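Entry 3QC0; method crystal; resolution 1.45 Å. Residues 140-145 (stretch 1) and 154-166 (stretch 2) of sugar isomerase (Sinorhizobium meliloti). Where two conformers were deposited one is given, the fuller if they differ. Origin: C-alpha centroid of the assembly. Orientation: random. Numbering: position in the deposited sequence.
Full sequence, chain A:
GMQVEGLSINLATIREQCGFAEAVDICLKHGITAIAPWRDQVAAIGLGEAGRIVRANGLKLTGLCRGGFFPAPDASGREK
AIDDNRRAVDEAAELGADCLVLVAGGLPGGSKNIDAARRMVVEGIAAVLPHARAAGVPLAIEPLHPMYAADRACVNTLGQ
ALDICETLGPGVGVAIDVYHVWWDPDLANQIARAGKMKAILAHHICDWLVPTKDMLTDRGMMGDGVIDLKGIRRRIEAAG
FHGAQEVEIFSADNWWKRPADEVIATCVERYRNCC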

ATOM      1  N   ALA A 140      -9.283  18.622   5.195  1.00 13.53           N
ATOM      2  CA  ALA A 140      -9.313  17.540   4.211  1.00 13.72           C
ATOM      3  C   ALA A 140      -8.393  16.430   4.660  1.00 13.45           C
ATOM      4  O   ALA A 140      -7.171  16.543   4.527  1.00 13.83           O
ATOM      5  CB  ALA A 140      -8.888  18.058   2.810  1.00 13.71           C
ATOM      6  N   ILE A 141      -8.973  15.355   5.184  1.00 12.98           N
ATOM      7  CA  ILE A 141      -8.200  14.146   5.490  1.00 12.28           C
ATOM      8  C   ILE A 141      -7.762  13.539   4.172  1.00 12.11           C
ATOM      9  O   ILE A 141      -8.600  13.204   3.311  1.00 13.77           O
ATOM     10  CB  ILE A 141      -9.048  13.120   6.268  1.00 12.93           C
ATOM     11  CG1 ILE A 141      -9.612  13.691   7.576  1.00 13.03           C
ATOM     12  CG2 ILE A 141      -8.231  11.818   6.519  1.00 13.61           C
ATOM     13  CD1 ILE A 141     -10.599  12.753   8.300  1.00 14.30           C
ATOM     14  N   GLU A 142      -6.457  13.375   4.032  0.61 12.31           N
ATOM     15  CA  GLU A 142      -5.884  12.759   2.821  0.61 12.75           C
ATOM     16  C   GLU A 142      -5.501  11.317   3.175  0.61 12.24           C
ATOM     17  O   GLU A 142      -4.520  11.094   3.862  0.61 11.85           O
ATOM     18  CB  GLU A 142      -4.665  13.533   2.327  0.61 13.06           C
ATOM     19  CG  GLU A 142      -4.250  13.108   0.922  0.61 13.33           C
ATOM     20  CD  GLU A 142      -2.970  13.740   0.444  0.61 15.86           C
ATOM     21  OE1 GLU A 142      -2.179  14.151   1.295  0.61 16.52           O
ATOM     22  OE2 GLU A 142      -2.795  13.802  -0.785  0.61 14.58           O
ATOM     23  N   PRO A 143      -6.325  10.336   2.771  1.00 12.46           N
ATOM     24  CA  PRO A 143      -5.786   8.958   2.946  1.00 11.42           C
ATOM     25  C   PRO A 143      -4.498   8.839   2.136  1.00 11.74           C
ATOM     26  O   PRO A 143      -4.443   9.310   0.990  1.00 12.66           O
ATOM     27  CB  PRO A 143      -6.909   8.060   2.410  1.00 11.91           C
ATOM     28  CG  PRO A 143      -7.710   8.945   1.496  1.00 13.66           C
ATOM     29  CD  PRO A 143      -7.627  10.342   2.104  1.00 13.58           C
ATOM     30  N   LEU A 144      -3.495   8.208   2.733  1.00 11.63           N
ATOM     31  CA  LEU A 144      -2.180   8.070   2.139  1.00 10.55           C
ATOM     32  C   LEU A 144      -1.966   6.610   1.768  1.00 10.24           C
ATOM     33  O   LEU A 144      -2.528   5.697   2.369  1.00 12.04           O
ATOM     34  CB  LEU A 144      -1.056   8.531   3.066  1.00 12.27           C
ATOM     35  CG  LEU A 144      -0.360   9.838   2.637  1.00 12.50           C
ATOM     36  CD1 LEU A 144      -1.298  11.064   2.695  1.00 15.29           C
ATOM     37  CD2 LEU A 144       0.932  10.007   3.435  1.00 12.99           C
ATOM     38  N   HIS A 145      -1.121   6.413   0.755  1.00 11.79           N
ATOM     39  CA  HIS A 145      -0.814   5.088   0.305  1.00 11.21           C
ATOM     40  C   HIS A 145      -0.437   4.234   1.513  1.00 11.91           C
ATOM     41  O   HIS A 145       0.323   4.671   2.369  1.00 12.00           O
ATOM     42  CB  HIS A 145       0.356   5.092  -0.663  1.00 11.41           C
ATOM     43  CG  HIS A 145       0.435   3.857  -1.476  1.00 11.46           C
ATOM     44  ND1 HIS A 145       0.918   2.663  -0.968  1.00 12.58           N
ATOM     45  CD2 HIS A 145       0.099   3.629  -2.772  1.00 11.52           C
ATOM     46  CE1 HIS A 145       0.885   1.751  -1.944  1.00 14.28           C
ATOM     47  NE2 HIS A 145       0.341   2.293  -3.024  1.00 12.06           N
ATOM     48  N   CYS A 154      -1.258   7.062   9.110  1.00 12.21           N
ATOM     49  CA  CYS A 154      -1.978   5.824   9.370  1.00 11.97           C
ATOM     50  C   CYS A 154      -3.475   5.911   9.020  1.00 12.36           C
ATOM     51  O   CYS A 154      -4.227   5.043   9.402  1.00 13.05           O
ATOM     52  CB  CYS A 154      -1.762   5.407  10.820  1.00 13.27           C
ATOM     53  SG  CYS A 154      -2.492   6.570  12.044  1.00 15.00           S
ATOM     54  N   VAL A 155      -3.847   6.871   8.189  1.00 12.51           N
ATOM     55  CA  VAL A 155      -5.167   6.870   7.510  1.00 11.73           C
ATOM     56  C   VAL A 155      -4.810   6.479   6.078  1.00 11.65           C
ATOM     57  O   VAL A 155      -4.116   7.213   5.379  1.00 11.70           O
ATOM     58  CB  VAL A 155      -5.900   8.196   7.544  1.00 11.27           C
ATOM     59  CG1 VAL A 155      -7.216   8.101   6.692  1.00 12.24           C
ATOM     60  CG2 VAL A 155      -6.192   8.608   9.008  1.00 13.59           C
ATOM     61  N   ASN A 156      -5.190   5.240   5.719  1.00 11.93           N
ATOM     62  CA  ASN A 156      -4.685   4.585   4.524  1.00 11.25           C
ATOM     63  C   ASN A 156      -5.682   4.117   3.490  1.00 11.65           C
ATOM     64  O   ASN A 156      -5.269   3.544   2.476  1.00 11.94           O
ATOM     65  CB  ASN A 156      -3.820   3.405   4.955  1.00 11.45           C
ATOM     66  CG  ASN A 156      -2.671   3.858   5.815  1.00 11.06           C
ATOM     67  OD1 ASN A 156      -2.640   3.592   7.018  1.00 11.91           O
ATOM     68  ND2 ASN A 156      -1.747   4.632   5.212  1.00 11.38           N
ATOM     69  N   THR A 157      -6.987   4.305   3.733  1.00 11.23           N
ATOM     70  CA  THR A 157      -7.999   4.005   2.715  1.00 11.78           C
ATOM     71  C   THR A 157      -9.029   5.132   2.703  1.00 12.06           C
ATOM     72  O   THR A 157      -9.282   5.788   3.735  1.00 12.41           O
ATOM     73  CB  THR A 157      -8.708   2.658   2.931  1.00 12.13           C
ATOM     74  OG1 THR A 157      -9.612   2.763   4.042  1.00 12.47           O
ATOM     75  CG2 THR A 157      -7.654   1.485   3.048  1.00 13.56           C
ATOM     76  N   LEU A 158      -9.610   5.366   1.539  1.00 11.14           N
ATOM     77  CA  LEU A 158     -10.677   6.349   1.456  1.00 12.51           C
ATOM     78  C   LEU A 158     -11.852   5.947   2.354  1.00 13.14           C
ATOM     79  O   LEU A 158     -12.459   6.820   2.983  1.00 13.80           O
ATOM     80  CB  LEU A 158     -11.098   6.528   0.009  1.00 13.33           C
ATOM     81  CG  LEU A 158     -12.191   7.543  -0.282  1.00 14.14           C
ATOM     82  CD1 LEU A 158     -11.830   8.946   0.234  1.00 13.97           C
ATOM     83  CD2 LEU A 158     -12.430   7.556  -1.823  1.00 14.83           C
ATOM     84  N   GLY A 159     -12.194   4.660   2.431  1.00 13.33           N
ATOM     85  CA  GLY A 159     -13.242   4.204   3.308  1.00 13.73           C
ATOM     86  C   GLY A 159     -13.005   4.554   4.773  1.00 14.19           C
ATOM     87  O   GLY A 159     -13.893   4.996   5.467  1.00 14.61           O
ATOM     88  N   GLN A 160     -11.774   4.369   5.231  1.00 13.52           N
ATOM     89  CA  GLN A 160     -11.410   4.699   6.576  1.00 13.10           C
ATOM     90  C   GLN A 160     -11.501   6.213   6.770  1.00 13.05           C
ATOM     91  O   GLN A 160     -11.979   6.676   7.802  1.00 13.53           O
ATOM     92  CB  GLN A 160     -10.004   4.180   6.858  1.00 12.58           C
ATOM     93  CG  GLN A 160      -9.459   4.571   8.218  1.00 13.65           C
ATOM     94  CD  GLN A 160      -7.947   4.412   8.313  1.00 12.13           C
ATOM     95  OE1 GLN A 160      -7.282   4.262   7.287  1.00 14.20           O
ATOM     96  NE2 GLN A 160      -7.408   4.510   9.533  1.00 14.68           N
ATOM     97  N   ALA A 161     -10.971   6.988   5.817  1.00 12.47           N
ATOM     98  CA  ALA A 161     -11.058   8.454   5.915  1.00 11.62           C
ATOM     99  C   ALA A 161     -12.501   8.905   6.054  1.00 12.72           C
ATOM    100  O   ALA A 161     -12.840   9.799   6.853  1.00 13.77           O
ATOM    101  CB  ALA A 161     -10.371   9.128   4.721  1.00 13.55           C
ATOM    102  N   LEU A 162     -13.354   8.322   5.226  1.00 13.24           N
ATOM    103  CA  LEU A 162     -14.786   8.657   5.291  1.00 14.34           C
ATOM    104  C   LEU A 162     -15.439   8.220   6.603  1.00 15.30           C
ATOM    105  O   LEU A 162     -16.305   8.919   7.130  1.00 16.64           O
ATOM    106  CB  LEU A 162     -15.515   8.093   4.067  1.00 14.95           C
ATOM    107  CG  LEU A 162     -15.090   8.702   2.717  1.00 14.81           C
ATOM    108  CD1 LEU A 162     -15.665   7.903   1.531  1.00 15.57           C
ATOM    109  CD2 LEU A 162     -15.528  10.203   2.629  1.00 15.25           C
ATOM    110  N   ASP A 163     -15.046   7.076   7.147  1.00 15.28           N
ATOM    111  CA  ASP A 163     -15.503   6.653   8.473  1.00 16.17           C
ATOM    112  C   ASP A 163     -15.181   7.716   9.523  1.00 17.22           C
ATOM    113  O   ASP A 163     -16.012   8.039  10.386  1.00 18.42           O
ATOM    114  CB  ASP A 163     -14.865   5.338   8.908  1.00 16.54           C
ATOM    115  CG  ASP A 163     -15.413   4.124   8.167  1.00 18.61           C
ATOM    116  OD1 ASP A 163     -16.424   4.189   7.419  1.00 20.00           O
ATOM    117  OD2 ASP A 163     -14.760   3.051   8.338  1.00 20.07           O
ATOM    118  N   ILE A 164     -13.990   8.300   9.438  1.00 16.94           N
ATOM    119  CA  ILE A 164     -13.622   9.328  10.380  1.00 18.29           C
ATOM    120  C   ILE A 164     -14.477  10.576  10.152  1.00 18.52           C
ATOM    121  O   ILE A 164     -14.899  11.185  11.120  1.00 19.50           O
ATOM    122  CB  ILE A 164     -12.109   9.670  10.280  1.00 17.86           C
ATOM    123  CG1 ILE A 164     -11.250   8.429  10.609  1.00 17.35           C
ATOM    124  CG2 ILE A 164     -11.749  10.916  11.136  1.00 18.15           C
ATOM    125  CD1 ILE A 164      -9.760   8.565  10.264  1.00 19.65           C
ATOM    126  N   CYS A 165     -14.699  10.963   8.895  1.00 17.64           N
ATOM    127  CA  CYS A 165     -15.558  12.113   8.549  1.00 19.05           C
ATOM    128  C   CYS A 165     -16.926  11.907   9.140  1.00 21.00           C
ATOM    129  O   CYS A 165     -17.502  12.837   9.698  1.00 23.08           O
ATOM    130  CB  CYS A 165     -15.629  12.330   7.054  1.00 17.66           C
ATOM    131  SG  CYS A 165     -14.137  12.933   6.303  1.00 18.15           S
ATOM    132  N   GLU A 166     -17.461  10.698   9.032  1.00 20.44           N
ATOM    133  CA  GLU A 166     -18.802  10.449   9.599  0.54 21.80           C
ATOM    134  C   GLU A 166     -18.825  10.570  11.107  1.00 22.93           C
ATOM    135  O   GLU A 166     -19.845  11.032  11.693  1.00 25.56           O
ATOM    136  CB  GLU A 166     -19.304   9.068   9.188  0.54 21.63           C
ATOM    137  CG  GLU A 166     -19.670   8.982   7.749  0.54 21.30           C
ATOM    138  CD  GLU A 166     -20.582   7.798   7.458  0.54 24.80           C
ATOM    139  OE1 GLU A 166     -20.151   6.632   7.610  0.54 22.24           O
ATOM    140  OE2 GLU A 166     -21.746   8.041   7.084  0.54 29.25           O
TER

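The centre of this contact is Ile141, whose CA-to-CB bond points toward the second stretch and which gives up more surface to it than any other residue here. With chi1 in m and chi2 in t, the side chain is extended along the helix, and its two methyl ends meet different neighbours. CG2 lies 3.9 Å from Val155 CG1 and 3.9 Å from Ala161 CB, while CD1 reaches further along to Ile164 CG2 at 3.6 Å and Cys165 SG at 4.1 Å. A branched, four-carbon side chain suits this place because it can touch the loop before the helix and, at the same time, residues well into it.

On the helix side the partners recur as a helix requires. Ala161, Ile164 and Cys165 are spaced three and four apart, so they share one face, whereas Leu162 points away and Asp163 and Glu166 are exposed and out of reach of the first stretch. The CA-to-CB bonds of Ala161 and Ile164 point toward the first stretch; that of Cys165 points sideways. The single methyl of Ala161 is in contact with both main residues of the first stretch: its CB lies 3.9 Å from Ile141 CG2 and 4.0 Å from Pro143 CD.

Pro143 is the second large contributor. Its ring settles over the start of the helix, with CB 3.5 Å from Thr157 O and 3.9 Å from Leu158 N, and CG 4.3 Å from Leu158 CD1. Val155 CG1 lies 4.3 Å from Pro143 CB, so this valine methyl packs against both main residues of the first stretch. Proline fits here as a compact apolar surface in a segment where the polar pairing is made by its neighbour, Leu144.

That pairing forms the polar edge. Pro143 and Asn156 bring their CA atoms within 4.8 Å, and there Leu144 N donates to Val155 O at 2.9 Å in a nearly straight bond of 173°. The same oxygen receives a CA-H...O contact from Pro143 CA at 3.4 Å. In return, Leu144 O accepts from Asn156 ND2 at 3.1 Å, and Asn156 CA approaches this oxygen to 3.2 Å in a second CA-H...O contact. The side chain of Leu144 contributes little to the packing, since its end leads away; its backbone does the work. Asparagine suits its position because its CB leaves sideways but its amide end comes nearer, carrying a donor to a buried carbonyl, while OD1 is satisfied elsewhere in the structure.

Behind this edge, the second stretch braces itself. Gln160 does not touch the first stretch, yet its amide uses both ends: OE1 accepts from Asn156 N at 2.8 Å, and NE2 donates to Cys154 O at 3.2 Å. Thr157, at the N-cap, accepts from Gln160 N through OG1 at 2.9 Å. The rule is economical: apolar side chains fill the middle, two hydrogen bonds tie the loops, and the helix start is capped by Thr157. The contact between the stretches buries 415 Å², both sides summed.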